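Local coordinates for protein Sec-alkylsulfatase (Pseudomonas sp., PDB 4AXH) that hydrolyses (R)-configured secondary alkyl sulfates to (S)-alcohols and sulfate with inversion of configuration, using a pair of zinc ions, at residues L413-R425 and G509-Y521. Sequence-based numbering, arbitrary orientation.
Sequences LRSYYGALSTNLR and GYQTENALWRNMY
A two-pronged salt bridge links Arg-414 to Glu-513, NE and NH2 each taking its own carboxylate oxygen. Arg-414 NE gives the straighter bond, 2.8 Å to Glu-513 OE2 at 168° and in the guanidinium plane. Arg-414 NH2, 2.7 Å from Glu-513 OE1, meets the syn lone pair along a more bent path. The guanidinium and carboxylate planes stand 41° apart, and bends at chi2 and chi3 fold the arginine back so that NE faces the carboxylate. A water joins Glu-513 OE1 to Ser-415 N, and Ser-104 binds both Glu-513 OE2 and the hydroxyl of Tyr-416. Glu-513 O lies at the edge of the Tyr-416 ring, in its plane.

Asn-514 caps helix 515-529: its OD1 takes the N-H of Trp-517 and, weakly, that of Leu-516. With CG anti to the backbone N (chi1 -167°), the other end of the amide reaches across the contact, Asn-514 ND2 making weak bonds to Ser-415 O (2.9 Å) and Tyr-417 O (3.2 Å). The side chain thus caps the helix with one end of its amide and leans on the 415-417 loop with the other; the firmer tie is Ala-515 N to Tyr-416 O, 2.9 Å.

Leu-516 sets CD2 over the centre of the Tyr-417 ring, 3.7 Å from the centroid and almost on the normal, a CH-pi contact. Trp-517 presents its edge to Thr-422 OG1, which lies in the indole plane 3.3 Å from CZ2, while Ala-419 CB packs near NE1. Farther along, Arg-425 pairs with Asp-443 of the second subunit.

Tyr-417 belongs to the sulfate-binding site, so within the dimerisation region this capped helix N-terminus packs against the loop that brings a sulfate-binding tyrosine to the dizinc site of the metallo-beta-lactamase fold.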
loop_
_atom_site.group_PDB
_atom_site.type_symbol
_atom_site.label_atom_id
_atom_site.label_comp_id
_atom_site.label_asym_id
_atom_site.label_seq_id
_atom_site.Cartn_x
_atom_site.Cartn_y
_atom_site.Cartn_z
ATOM N N LEU A 413 19.083 -6.583 -14.789
ATOM C CA LEU A 413 17.959 -5.658 -14.608
ATOM C C LEU A 413 16.677 -6.205 -15.205
ATOM O O LEU A 413 15.637 -5.565 -15.073
ATOM C CB LEU A 413 18.324 -4.315 -15.259
ATOM C CG LEU A 413 18.793 -3.148 -14.382
ATOM C CD1 LEU A 413 19.547 -3.587 -13.104
ATOM C CD2 LEU A 413 19.588 -2.232 -15.178
ATOM N N ARG A 414 16.727 -7.403 -15.832
ATOM C CA ARG A 414 15.573 -8.073 -16.445
ATOM C C ARG A 414 14.523 -8.482 -15.413
ATOM O O ARG A 414 14.821 -8.711 -14.221
ATOM C CB ARG A 414 16.001 -9.313 -17.275
ATOM C CG ARG A 414 17.139 -9.137 -18.316
ATOM C CD ARG A 414 16.825 -8.145 -19.410
ATOM N NE ARG A 414 15.593 -8.523 -20.097
ATOM C CZ ARG A 414 14.910 -7.741 -20.913
ATOM N NH1 ARG A 414 15.308 -6.491 -21.139
ATOM N NH2 ARG A 414 13.804 -8.188 -21.493
ATOM N N SER A 415 13.281 -8.635 -15.900
ATOM C CA SER A 415 12.109 -9.017 -15.107
ATOM C C SER A 415 12.012 -10.532 -14.813
ATOM O O SER A 415 11.070 -11.185 -15.235
ATOM C CB SER A 415 10.854 -8.489 -15.777
ATOM O OG SER A 415 10.950 -7.078 -15.836
ATOM N N TYR A 416 12.979 -11.076 -14.083
ATOM C CA TYR A 416 13.016 -12.506 -13.759
ATOM C C TYR A 416 12.312 -12.854 -12.460
ATOM O O TYR A 416 11.880 -13.984 -12.313
ATOM C CB TYR A 416 14.461 -12.994 -13.652
ATOM C CG TYR A 416 15.305 -12.870 -14.908
ATOM C CD1 TYR A 416 14.900 -13.448 -16.105
ATOM C CD2 TYR A 416 16.566 -12.282 -14.866
ATOM C CE1 TYR A 416 15.696 -13.379 -17.251
ATOM C CE2 TYR A 416 17.387 -12.239 -15.999
ATOM C CZ TYR A 416 16.948 -12.795 -17.190
ATOM O OH TYR A 416 17.746 -12.754 -18.310
ATOM N N TYR A 417 12.267 -11.934 -11.492
ATOM C CA TYR A 417 11.641 -12.158 -10.192
ATOM C C TYR A 417 10.515 -11.188 -10.084
ATOM O O TYR A 417 9.356 -11.582 -10.192
ATOM C CB TYR A 417 12.666 -11.949 -9.063
ATOM C CG TYR A 417 12.271 -12.617 -7.769
ATOM C CD1 TYR A 417 12.356 -13.994 -7.622
ATOM C CD2 TYR A 417 11.869 -11.864 -6.665
ATOM C CE1 TYR A 417 12.003 -14.618 -6.427
ATOM C CE2 TYR A 417 11.519 -12.475 -5.467
ATOM C CZ TYR A 417 11.568 -13.857 -5.355
ATOM O OH TYR A 417 11.209 -14.489 -4.183
ATOM N N GLY A 418 10.852 -9.912 -9.962
ATOM C CA GLY A 418 9.870 -8.836 -10.004
ATOM C C GLY A 418 9.444 -8.626 -11.447
ATOM O O GLY A 418 10.141 -9.041 -12.387
ATOM N N ALA A 419 8.298 -8.006 -11.660
ATOM C CA ALA A 419 7.900 -7.739 -13.022
ATOM C C ALA A 419 7.710 -6.235 -13.204
ATOM O O ALA A 419 7.239 -5.560 -12.279
ATOM C CB ALA A 419 6.650 -8.497 -13.354
ATOM N N LEU A 420 8.152 -5.696 -14.361
ATOM C CA LEU A 420 8.050 -4.266 -14.652
ATOM C C LEU A 420 6.591 -3.823 -14.682
ATOM O O LEU A 420 6.244 -2.817 -14.058
ATOM C CB LEU A 420 8.827 -3.894 -15.939
ATOM C CG LEU A 420 8.503 -2.561 -16.654
ATOM C CD1 LEU A 420 9.031 -1.368 -15.910
ATOM C CD2 LEU A 420 9.058 -2.580 -18.051
ATOM N N SER A 421 5.729 -4.616 -15.314
ATOM C CA SER A 421 4.285 -4.350 -15.364
ATOM C C SER A 421 3.672 -4.337 -13.938
ATOM O O SER A 421 3.048 -3.347 -13.549
ATOM C CB SER A 421 3.605 -5.396 -16.239
ATOM O OG SER A 421 3.877 -6.699 -15.744
ATOM N N THR A 422 3.918 -5.419 -13.147
ATOM C CA THR A 422 3.436 -5.595 -11.774
ATOM C C THR A 422 3.876 -4.438 -10.882
ATOM O O THR A 422 3.033 -3.867 -10.177
ATOM C CB THR A 422 3.928 -6.941 -11.240
ATOM O OG1 THR A 422 3.576 -7.961 -12.171
ATOM C CG2 THR A 422 3.430 -7.251 -9.827
ATOM N N ASN A 423 5.193 -4.095 -10.926
ATOM C CA ASN A 423 5.804 -3.033 -10.141
ATOM C C ASN A 423 5.274 -1.670 -10.478
ATOM O O ASN A 423 5.082 -0.881 -9.558
ATOM C CB ASN A 423 7.320 -3.085 -10.229
ATOM C CG ASN A 423 7.926 -4.204 -9.408
ATOM O OD1 ASN A 423 7.284 -4.795 -8.505
ATOM N ND2 ASN A 423 9.190 -4.516 -9.702
ATOM N N LEU A 424 5.019 -1.382 -11.770
ATOM C CA LEU A 424 4.415 -0.091 -12.167
ATOM C C LEU A 424 2.988 0.003 -11.597
ATOM O O LEU A 424 2.622 1.024 -11.015
ATOM C CB LEU A 424 4.392 0.109 -13.700
ATOM C CG LEU A 424 5.736 0.268 -14.404
ATOM C CD1 LEU A 424 5.573 0.072 -15.854
ATOM C CD2 LEU A 424 6.394 1.623 -14.122
ATOM N N ARG A 425 2.227 -1.101 -11.693
ATOM C CA ARG A 425 0.873 -1.216 -11.146
ATOM C C ARG A 425 0.948 -1.032 -9.632
ATOM O O ARG A 425 0.173 -0.257 -9.098
ATOM C CB ARG A 425 0.206 -2.554 -11.585
ATOM C CG ARG A 425 -0.125 -2.561 -13.096
ATOM C CD ARG A 425 -0.984 -3.700 -13.615
ATOM N NE ARG A 425 -0.186 -4.840 -14.033
ATOM C CZ ARG A 425 -0.184 -5.375 -15.246
ATOM N NH1 ARG A 425 -0.999 -4.917 -16.184
ATOM N NH2 ARG A 425 0.606 -6.393 -15.521
ATOM N N GLY A 509 3.217 -19.222 -20.194
ATOM C CA GLY A 509 4.299 -19.694 -19.342
ATOM C C GLY A 509 5.515 -20.016 -20.177
ATOM O O GLY A 509 6.635 -19.689 -19.781
ATOM N N TYR A 510 5.294 -20.649 -21.363
ATOM C CA TYR A 510 6.352 -20.967 -22.321
ATOM C C TYR A 510 6.964 -19.673 -22.879
ATOM O O TYR A 510 8.125 -19.665 -23.264
ATOM C CB TYR A 510 5.795 -21.793 -23.502
ATOM C CG TYR A 510 5.367 -23.219 -23.196
ATOM C CD1 TYR A 510 5.902 -23.916 -22.114
ATOM C CD2 TYR A 510 4.458 -23.888 -24.015
ATOM C CE1 TYR A 510 5.523 -25.231 -21.837
ATOM C CE2 TYR A 510 4.047 -25.193 -23.727
ATOM C CZ TYR A 510 4.582 -25.861 -22.635
ATOM O OH TYR A 510 4.205 -27.151 -22.338
ATOM N N GLN A 511 6.172 -18.587 -22.911
ATOM C CA GLN A 511 6.533 -17.294 -23.485
ATOM C C GLN A 511 7.224 -16.315 -22.543
ATOM O O GLN A 511 8.122 -15.603 -22.986
ATOM C CB GLN A 511 5.294 -16.618 -24.137
ATOM C CG GLN A 511 4.939 -17.140 -25.534
ATOM C CD GLN A 511 3.704 -16.488 -26.097
ATOM O OE1 GLN A 511 3.326 -15.357 -25.727
ATOM N NE2 GLN A 511 3.050 -17.186 -27.030
ATOM N N THR A 512 6.762 -16.219 -21.283
ATOM C CA THR A 512 7.271 -15.279 -20.262
ATOM C C THR A 512 8.720 -15.448 -19.830
ATOM O O THR A 512 9.181 -16.570 -19.564
ATOM C CB THR A 512 6.339 -15.146 -19.072
ATOM O OG1 THR A 512 6.797 -14.065 -18.269
ATOM C CG2 THR A 512 6.269 -16.411 -18.220
ATOM N N GLU A 513 9.406 -14.293 -19.718
ATOM C CA GLU A 513 10.788 -14.113 -19.271
ATOM C C GLU A 513 10.865 -14.248 -17.739
ATOM O O GLU A 513 11.898 -14.656 -17.190
ATOM C CB GLU A 513 11.244 -12.707 -19.693
ATOM C CG GLU A 513 12.538 -12.233 -19.076
ATOM C CD GLU A 513 13.159 -11.059 -19.786
ATOM O OE1 GLU A 513 12.406 -10.135 -20.170
ATOM O OE2 GLU A 513 14.401 -11.071 -19.962
ATOM N N ASN A 514 9.768 -13.888 -17.071
ATOM C CA ASN A 514 9.610 -13.899 -15.630
ATOM C C ASN A 514 9.437 -15.297 -15.076
ATOM O O ASN A 514 8.534 -16.026 -15.486
ATOM C CB ASN A 514 8.452 -12.992 -15.232
ATOM C CG ASN A 514 8.443 -12.715 -13.760
ATOM O OD1 ASN A 514 8.076 -13.574 -12.961
ATOM N ND2 ASN A 514 8.875 -11.519 -13.370
ATOM N N ALA A 515 10.299 -15.654 -14.126
ATOM C CA ALA A 515 10.314 -16.967 -13.494
ATOM C C ALA A 515 9.123 -17.182 -12.597
ATOM O O ALA A 515 8.584 -18.281 -12.577
ATOM C CB ALA A 515 11.586 -17.153 -12.713
ATOM N N LEU A 516 8.691 -16.144 -11.872
ATOM C CA LEU A 516 7.544 -16.204 -10.971
ATOM C C LEU A 516 6.278 -16.308 -11.810
ATOM O O LEU A 516 5.416 -17.114 -11.500
ATOM C CB LEU A 516 7.543 -14.969 -10.046
ATOM C CG LEU A 516 8.346 -15.073 -8.715
ATOM C CD1 LEU A 516 9.618 -15.870 -8.835
ATOM C CD2 LEU A 516 8.679 -13.732 -8.151
ATOM N N TRP A 517 6.199 -15.572 -12.939
ATOM C CA TRP A 517 5.047 -15.634 -13.847
ATOM C C TRP A 517 4.975 -17.016 -14.453
ATOM O O TRP A 517 3.883 -17.550 -14.593
ATOM C CB TRP A 517 5.146 -14.566 -14.932
ATOM C CG TRP A 517 4.782 -13.163 -14.487
ATOM C CD1 TRP A 517 5.126 -12.551 -13.312
ATOM C CD2 TRP A 517 4.128 -12.153 -15.290
ATOM N NE1 TRP A 517 4.630 -11.264 -13.288
ATOM C CE2 TRP A 517 4.032 -10.987 -14.496
ATOM C CE3 TRP A 517 3.555 -12.147 -16.578
ATOM C CZ2 TRP A 517 3.354 -9.839 -14.936
ATOM C CZ3 TRP A 517 2.921 -11.010 -17.017
ATOM C CH2 TRP A 517 2.815 -9.873 -16.198
ATOM N N ARG A 518 6.132 -17.621 -14.767
ATOM C CA ARG A 518 6.185 -18.981 -15.309
ATOM C C ARG A 518 5.696 -20.002 -14.273
ATOM O O ARG A 518 4.914 -20.885 -14.634
ATOM C CB ARG A 518 7.569 -19.358 -15.886
ATOM C CG ARG A 518 7.497 -20.688 -16.626
ATOM C CD ARG A 518 8.840 -21.317 -16.902
ATOM N NE ARG A 518 8.707 -22.647 -17.500
ATOM C CZ ARG A 518 8.690 -22.876 -18.812
ATOM N NH1 ARG A 518 8.730 -21.866 -19.674
ATOM N NH2 ARG A 518 8.615 -24.117 -19.272
ATOM N N ASN A 519 6.130 -19.874 -12.994
ATOM C CA ASN A 519 5.683 -20.746 -11.906
ATOM C C ASN A 519 4.162 -20.604 -11.689
ATOM O O ASN A 519 3.492 -21.607 -11.479
ATOM C CB ASN A 519 6.425 -20.433 -10.621
ATOM C CG ASN A 519 7.897 -20.808 -10.581
ATOM O OD1 ASN A 519 8.345 -21.761 -11.219
ATOM N ND2 ASN A 519 8.683 -20.108 -9.757
ATOM N N MET A 520 3.622 -19.381 -11.776
ATOM C CA MET A 520 2.189 -19.092 -11.579
ATOM C C MET A 520 1.309 -19.690 -12.680
ATOM O O MET A 520 0.430 -20.491 -12.371
ATOM C CB MET A 520 1.903 -17.593 -11.396
ATOM C CG MET A 520 2.565 -16.968 -10.182
ATOM S SD MET A 520 2.114 -15.202 -9.975
ATOM C CE MET A 520 3.500 -14.458 -10.595
ATOM N N TYR A 521 1.543 -19.322 -13.957
ATOM C CA TYR A 521 0.777 -19.834 -15.098
ATOM C C TYR A 521 0.810 -21.336 -15.094
ATOM O O TYR A 521 -0.253 -21.947 -15.216
ATOM C CB TYR A 521 1.302 -19.296 -16.431
ATOM C CG TYR A 521 1.095 -17.813 -16.658
ATOM C CD1 TYR A 521 -0.156 -17.228 -16.491
ATOM C CD2 TYR A 521 2.106 -17.026 -17.202
ATOM C CE1 TYR A 521 -0.363 -15.869 -16.757
ATOM C CE2 TYR A 521 1.907 -15.673 -17.484
ATOM C CZ TYR A 521 0.672 -15.095 -17.258
ATOM O OH TYR A 521 0.485 -13.755 -17.531
HETATM O O HOH W 1 12.454 -7.693 -18.606
#